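Local coordinates for protein interacting with Hsp90 1 (Saccharomyces cerevisiae, PDB 4CHH) that takes part in pre-rRNA processing and in the R2TP complex, interacts with Hsp90, and recruits Tel2 to it in a phosphorylation-dependent manner, at residues Asn77-Ile80 and Val81-Leu84; Ile134-Glu137 and Trp138-Ser142. One frame throughout, in Å; residues are numbered along the deposited sequence.

Contact 1: Asn77-Ile80 and Val81-Leu84; sequences NARI and VFPL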
loop_
_atom_site.group_PDB
_atom_site.type_symbol
_atom_site.label_atom_id
_atom_site.label_comp_id
_atom_site.label_asym_id
_atom_site.label_seq_id
_atom_site.Cartn_x
_atom_site.Cartn_y
_atom_site.Cartn_z
ATOM N N ASN A 77 -16.190 5.386 -11.350
ATOM C CA ASN A 77 -16.999 6.528 -11.746
ATOM C C ASN A 77 -17.287 7.243 -10.426
ATOM O O ASN A 77 -17.890 6.635 -9.531
ATOM C CB ASN A 77 -18.251 6.086 -12.501
ATOM C CG ASN A 77 -19.110 7.240 -12.977
ATOM O OD1 ASN A 77 -19.619 8.052 -12.190
ATOM N ND2 ASN A 77 -19.318 7.321 -14.277
ATOM N N ALA A 78 -16.785 8.493 -10.279
ATOM C CA ALA A 78 -16.847 9.281 -9.037
ATOM C C ALA A 78 -18.244 9.327 -8.405
ATOM O O ALA A 78 -18.368 9.079 -7.224
ATOM C CB ALA A 78 -16.341 10.709 -9.274
ATOM N N ARG A 79 -19.272 9.620 -9.188
ATOM C CA ARG A 79 -20.649 9.784 -8.681
ATOM C C ARG A 79 -21.255 8.477 -8.175
ATOM O O ARG A 79 -22.054 8.511 -7.247
ATOM C CB ARG A 79 -21.562 10.456 -9.740
ATOM C CG ARG A 79 -21.149 11.903 -10.093
ATOM C CD ARG A 79 -21.397 12.978 -9.023
ATOM N NE ARG A 79 -20.690 12.737 -7.752
ATOM C CZ ARG A 79 -19.423 13.067 -7.498
ATOM N NH1 ARG A 79 -18.684 13.663 -8.427
ATOM N NH2 ARG A 79 -18.882 12.789 -6.318
ATOM N N ILE A 80 -20.829 7.342 -8.722
ATOM C CA ILE A 80 -21.283 6.017 -8.283
ATOM C C ILE A 80 -20.473 5.557 -7.074
ATOM O O ILE A 80 -21.022 5.062 -6.097
ATOM C CB ILE A 80 -21.110 4.976 -9.440
ATOM C CG1 ILE A 80 -21.897 5.356 -10.736
ATOM C CG2 ILE A 80 -21.426 3.544 -8.963
ATOM C CD1 ILE A 80 -23.442 5.339 -10.640
ATOM N N VAL A 81 -19.137 5.692 -7.181
ATOM C CA VAL A 81 -18.194 5.098 -6.256
ATOM C C VAL A 81 -18.030 5.829 -4.923
ATOM O O VAL A 81 -17.969 5.133 -3.902
ATOM C CB VAL A 81 -16.831 4.860 -6.958
ATOM C CG1 VAL A 81 -15.705 4.618 -5.956
ATOM C CG2 VAL A 81 -16.946 3.711 -7.960
ATOM N N PHE A 82 -17.944 7.171 -4.896
ATOM C CA PHE A 82 -17.736 7.850 -3.602
ATOM C C PHE A 82 -18.879 7.533 -2.601
ATOM O O PHE A 82 -18.572 7.196 -1.458
ATOM C CB PHE A 82 -17.481 9.357 -3.762
ATOM C CG PHE A 82 -16.125 9.614 -4.402
ATOM C CD1 PHE A 82 -14.974 9.002 -3.909
ATOM C CD2 PHE A 82 -15.998 10.481 -5.481
ATOM C CE1 PHE A 82 -13.717 9.243 -4.494
ATOM C CE2 PHE A 82 -14.739 10.727 -6.064
ATOM C CZ PHE A 82 -13.608 10.109 -5.560
ATOM N N PRO A 83 -20.169 7.497 -3.011
ATOM C CA PRO A 83 -21.211 7.061 -2.072
ATOM C C PRO A 83 -21.000 5.608 -1.606
ATOM O O PRO A 83 -21.198 5.332 -0.433
ATOM C CB PRO A 83 -22.491 7.211 -2.905
ATOM C CG PRO A 83 -22.171 8.340 -3.849
ATOM C CD PRO A 83 -20.781 7.931 -4.282
ATOM N N LEU A 84 -20.536 4.704 -2.497
ATOM C CA LEU A 84 -20.248 3.296 -2.139
ATOM C C LEU A 84 -19.096 3.186 -1.142
ATOM O O LEU A 84 -19.130 2.322 -0.267
ATOM C CB LEU A 84 -19.927 2.443 -3.374
ATOM C CG LEU A 84 -21.065 2.143 -4.329
ATOM C CD1 LEU A 84 -20.534 1.426 -5.553
ATOM C CD2 LEU A 84 -22.187 1.313 -3.634
#

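Contact 2: Ile134-Glu137 and Trp138-Ser142; sequences ILVE and WCLES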
loop_
_atom_site.group_PDB
_atom_site.type_symbol
_atom_site.label_atom_id
_atom_site.label_comp_id
_atom_site.label_asym_id
_atom_site.label_seq_id
_atom_site.Cartn_x
_atom_site.Cartn_y
_atom_site.Cartn_z
ATOM N N ILE A 134 -7.889 8.990 -0.822
ATOM C CA ILE A 134 -8.532 7.862 -0.135
ATOM C C ILE A 134 -7.630 6.600 -0.263
ATOM O O ILE A 134 -7.480 5.847 0.708
ATOM C CB ILE A 134 -9.938 7.661 -0.746
ATOM C CG1 ILE A 134 -10.904 8.807 -0.309
ATOM C CG2 ILE A 134 -10.525 6.299 -0.425
ATOM C CD1 ILE A 134 -12.251 8.851 -1.115
ATOM N N LEU A 135 -7.016 6.393 -1.442
ATOM C CA LEU A 135 -6.159 5.221 -1.635
ATOM C C LEU A 135 -4.933 5.317 -0.682
ATOM O O LEU A 135 -4.539 4.315 -0.079
ATOM C CB LEU A 135 -5.749 5.092 -3.135
ATOM C CG LEU A 135 -4.824 3.907 -3.607
ATOM C CD1 LEU A 135 -3.353 4.221 -3.381
ATOM C CD2 LEU A 135 -5.232 2.539 -2.998
ATOM N N VAL A 136 -4.347 6.520 -0.546
ATOM C CA VAL A 136 -3.193 6.740 0.349
ATOM C C VAL A 136 -3.578 6.375 1.803
ATOM O O VAL A 136 -2.793 5.721 2.483
ATOM C CB VAL A 136 -2.678 8.199 0.213
ATOM C CG1 VAL A 136 -1.840 8.629 1.430
ATOM C CG2 VAL A 136 -1.877 8.347 -1.080
ATOM N N GLU A 137 -4.784 6.819 2.267
ATOM C CA GLU A 137 -5.317 6.507 3.584
ATOM C C GLU A 137 -5.474 4.980 3.763
ATOM O O GLU A 137 -5.085 4.456 4.811
ATOM C CB GLU A 137 -6.679 7.237 3.789
ATOM C CG GLU A 137 -7.354 6.916 5.128
ATOM C CD GLU A 137 -6.551 7.209 6.386
ATOM O OE1 GLU A 137 -5.726 8.151 6.379
ATOM O OE2 GLU A 137 -6.712 6.459 7.372
ATOM N N TRP A 138 -6.019 4.268 2.734
ATOM C CA TRP A 138 -6.180 2.801 2.742
ATOM C C TRP A 138 -4.844 2.074 2.867
ATOM O O TRP A 138 -4.772 1.053 3.561
ATOM C CB TRP A 138 -6.886 2.318 1.488
ATOM C CG TRP A 138 -8.368 2.570 1.485
ATOM C CD1 TRP A 138 -9.186 2.713 2.573
ATOM C CD2 TRP A 138 -9.204 2.703 0.332
ATOM N NE1 TRP A 138 -10.477 2.958 2.167
ATOM C CE2 TRP A 138 -10.531 2.899 0.796
ATOM C CE3 TRP A 138 -8.981 2.596 -1.052
ATOM C CZ2 TRP A 138 -11.619 3.008 -0.075
ATOM C CZ3 TRP A 138 -10.054 2.775 -1.917
ATOM C CH2 TRP A 138 -11.351 2.984 -1.429
ATOM N N CYS A 139 -3.791 2.600 2.193
ATOM C CA CYS A 139 -2.428 2.057 2.270
ATOM C C CYS A 139 -1.878 2.223 3.678
ATOM O O CYS A 139 -1.322 1.273 4.213
ATOM C CB CYS A 139 -1.514 2.706 1.230
ATOM S SG CYS A 139 -1.893 2.222 -0.462
ATOM N N LEU A 140 -2.076 3.402 4.303
ATOM C CA LEU A 140 -1.645 3.633 5.674
ATOM C C LEU A 140 -2.367 2.685 6.629
ATOM O O LEU A 140 -1.726 2.073 7.469
ATOM C CB LEU A 140 -1.893 5.091 6.101
ATOM C CG LEU A 140 -1.029 6.148 5.403
ATOM C CD1 LEU A 140 -1.709 7.505 5.435
ATOM C CD2 LEU A 140 0.363 6.207 5.991
ATOM N N GLU A 141 -3.702 2.557 6.493
ATOM C CA GLU A 141 -4.481 1.640 7.335
ATOM C C GLU A 141 -4.037 0.199 7.142
ATOM O O GLU A 141 -4.005 -0.556 8.110
ATOM C CB GLU A 141 -5.988 1.749 7.025
ATOM C CG GLU A 141 -6.573 3.088 7.447
ATOM C CD GLU A 141 -8.031 3.355 7.085
ATOM O OE1 GLU A 141 -8.539 2.779 6.094
ATOM O OE2 GLU A 141 -8.647 4.207 7.760
ATOM N N SER A 142 -3.689 -0.188 5.896
ATOM C CA SER A 142 -3.248 -1.564 5.623
ATOM C C SER A 142 -2.001 -1.932 6.405
ATOM O O SER A 142 -1.944 -3.047 6.911
ATOM C CB SER A 142 -3.019 -1.799 4.134
ATOM O OG SER A 142 -4.235 -1.555 3.454
#

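Contact 1: Asn77-Ile80 and Val81-Leu84
Phe-82 lays the CD2-CE2 side of its ring against the methyl of Ala-78, one turn back along the helix, with CE2 3.6 Å from Ala-78 CB. CG stands anti to the carbonyl carbon (chi1 -69°), which swings the ring back toward the preceding turn; the small methyl of Ala-78 lets so broad a group come close. Arg-79 folds at chi2 and chi3 until NH2 reaches the ring's edge, 3.8 Å from Phe-82 CD2, its guanidinium plane tilted 31° from the ring. On another side of the helix, Ile-80 and Leu-84 run side by side, CG2 of Ile-80 lying 4.1 Å from CD1 of Leu-84. Val-81 is buried against Phe-76 and Trp-90, where a compact branched side chain fits. Pro-83 has no N-H to give, and its CD sits 3.3 Å from Arg-79 O where a helical hydrogen bond would run; the helix kinks here. Backbone bonds to Asn-77 O from Val-81 N (2.8 Å) and to Ala-78 O from Phe-82 N (3.0 Å) close the first turns. Asn-77 OD1 takes a weak bond from Arg-79 N, so the arrangement is that of an asparagine N-cap opening a short surface helix.

Contact 2: Ile134-Glu137 and Trp138-Ser142
Ile-134 presents its CG2 methyl to the indole of Trp-138, one turn on: the methyl stands 3.5 Å from the centroid of the six-membered ring and 13° off its normal, a CH-pi contact over the face. With CG2 anti to the backbone N, this branch points along the helix toward the ring, while Ile-134 O lies over a face of the same indole. Leu-135 follows, its CD1 3.8 Å from Cys-139 SG; both residues are buried, Leu-135 against Val-63 and Cys-139 against Ile-40, and the small thiol suits a helix face lying close to the sheet. Val-136 runs alongside Leu-140, CG1 to CD1 at 4.2 Å, and extends the same apolar face toward Phe-38 and Ile-40. Glu-137 bends at chi2 (57°), bringing OE2 within 3.0 Å of Glu-141 OE2, with the two carboxylate planes 88° apart. A salt bridge from Glu-137 OE1 to Arg-153 supplies positive charge, and Arg-153 also touches Glu-141. Replacing Trp-138 by an alanine would probably leave the Ile-134 methyl without its aromatic face and open a gap beside Ile-94 and Ile-85. Further on, Ser-142 OG donates to Trp-138 O at 2.7 Å, joining Ser-142 N on that oxygen from the opposite face of the carbonyl plane. The chemistry is thus divided: apolar groups seat the helix on the sheet, while the two neighbouring carboxylates probably depend on Arg-153 to offset their repulsion.

Coming from the N terminus, the chain first lays down strands 29-47 and 58-66, then reaches contact 1 in helix 78-86. Strands 95-103 and 109-118 and helix 119-127 follow before contact 2 in helix 129-147. The two contacts stand in series, neither nested nor crossed, and each closes only helical turns, with no loop between its segments. Their centres are about 18 Å apart, yet they meet where Phe-82 CE1 lies 3.7 Å from Ile-134 CD1. Trp-138 also reaches Ile-85, further along helix 78-86. Helix 129-147 packs on strands 29-47 and 58-66 with one side and against the outlying short helix with another, linking that helix to the central sheet of the PIH1 N-terminal domain.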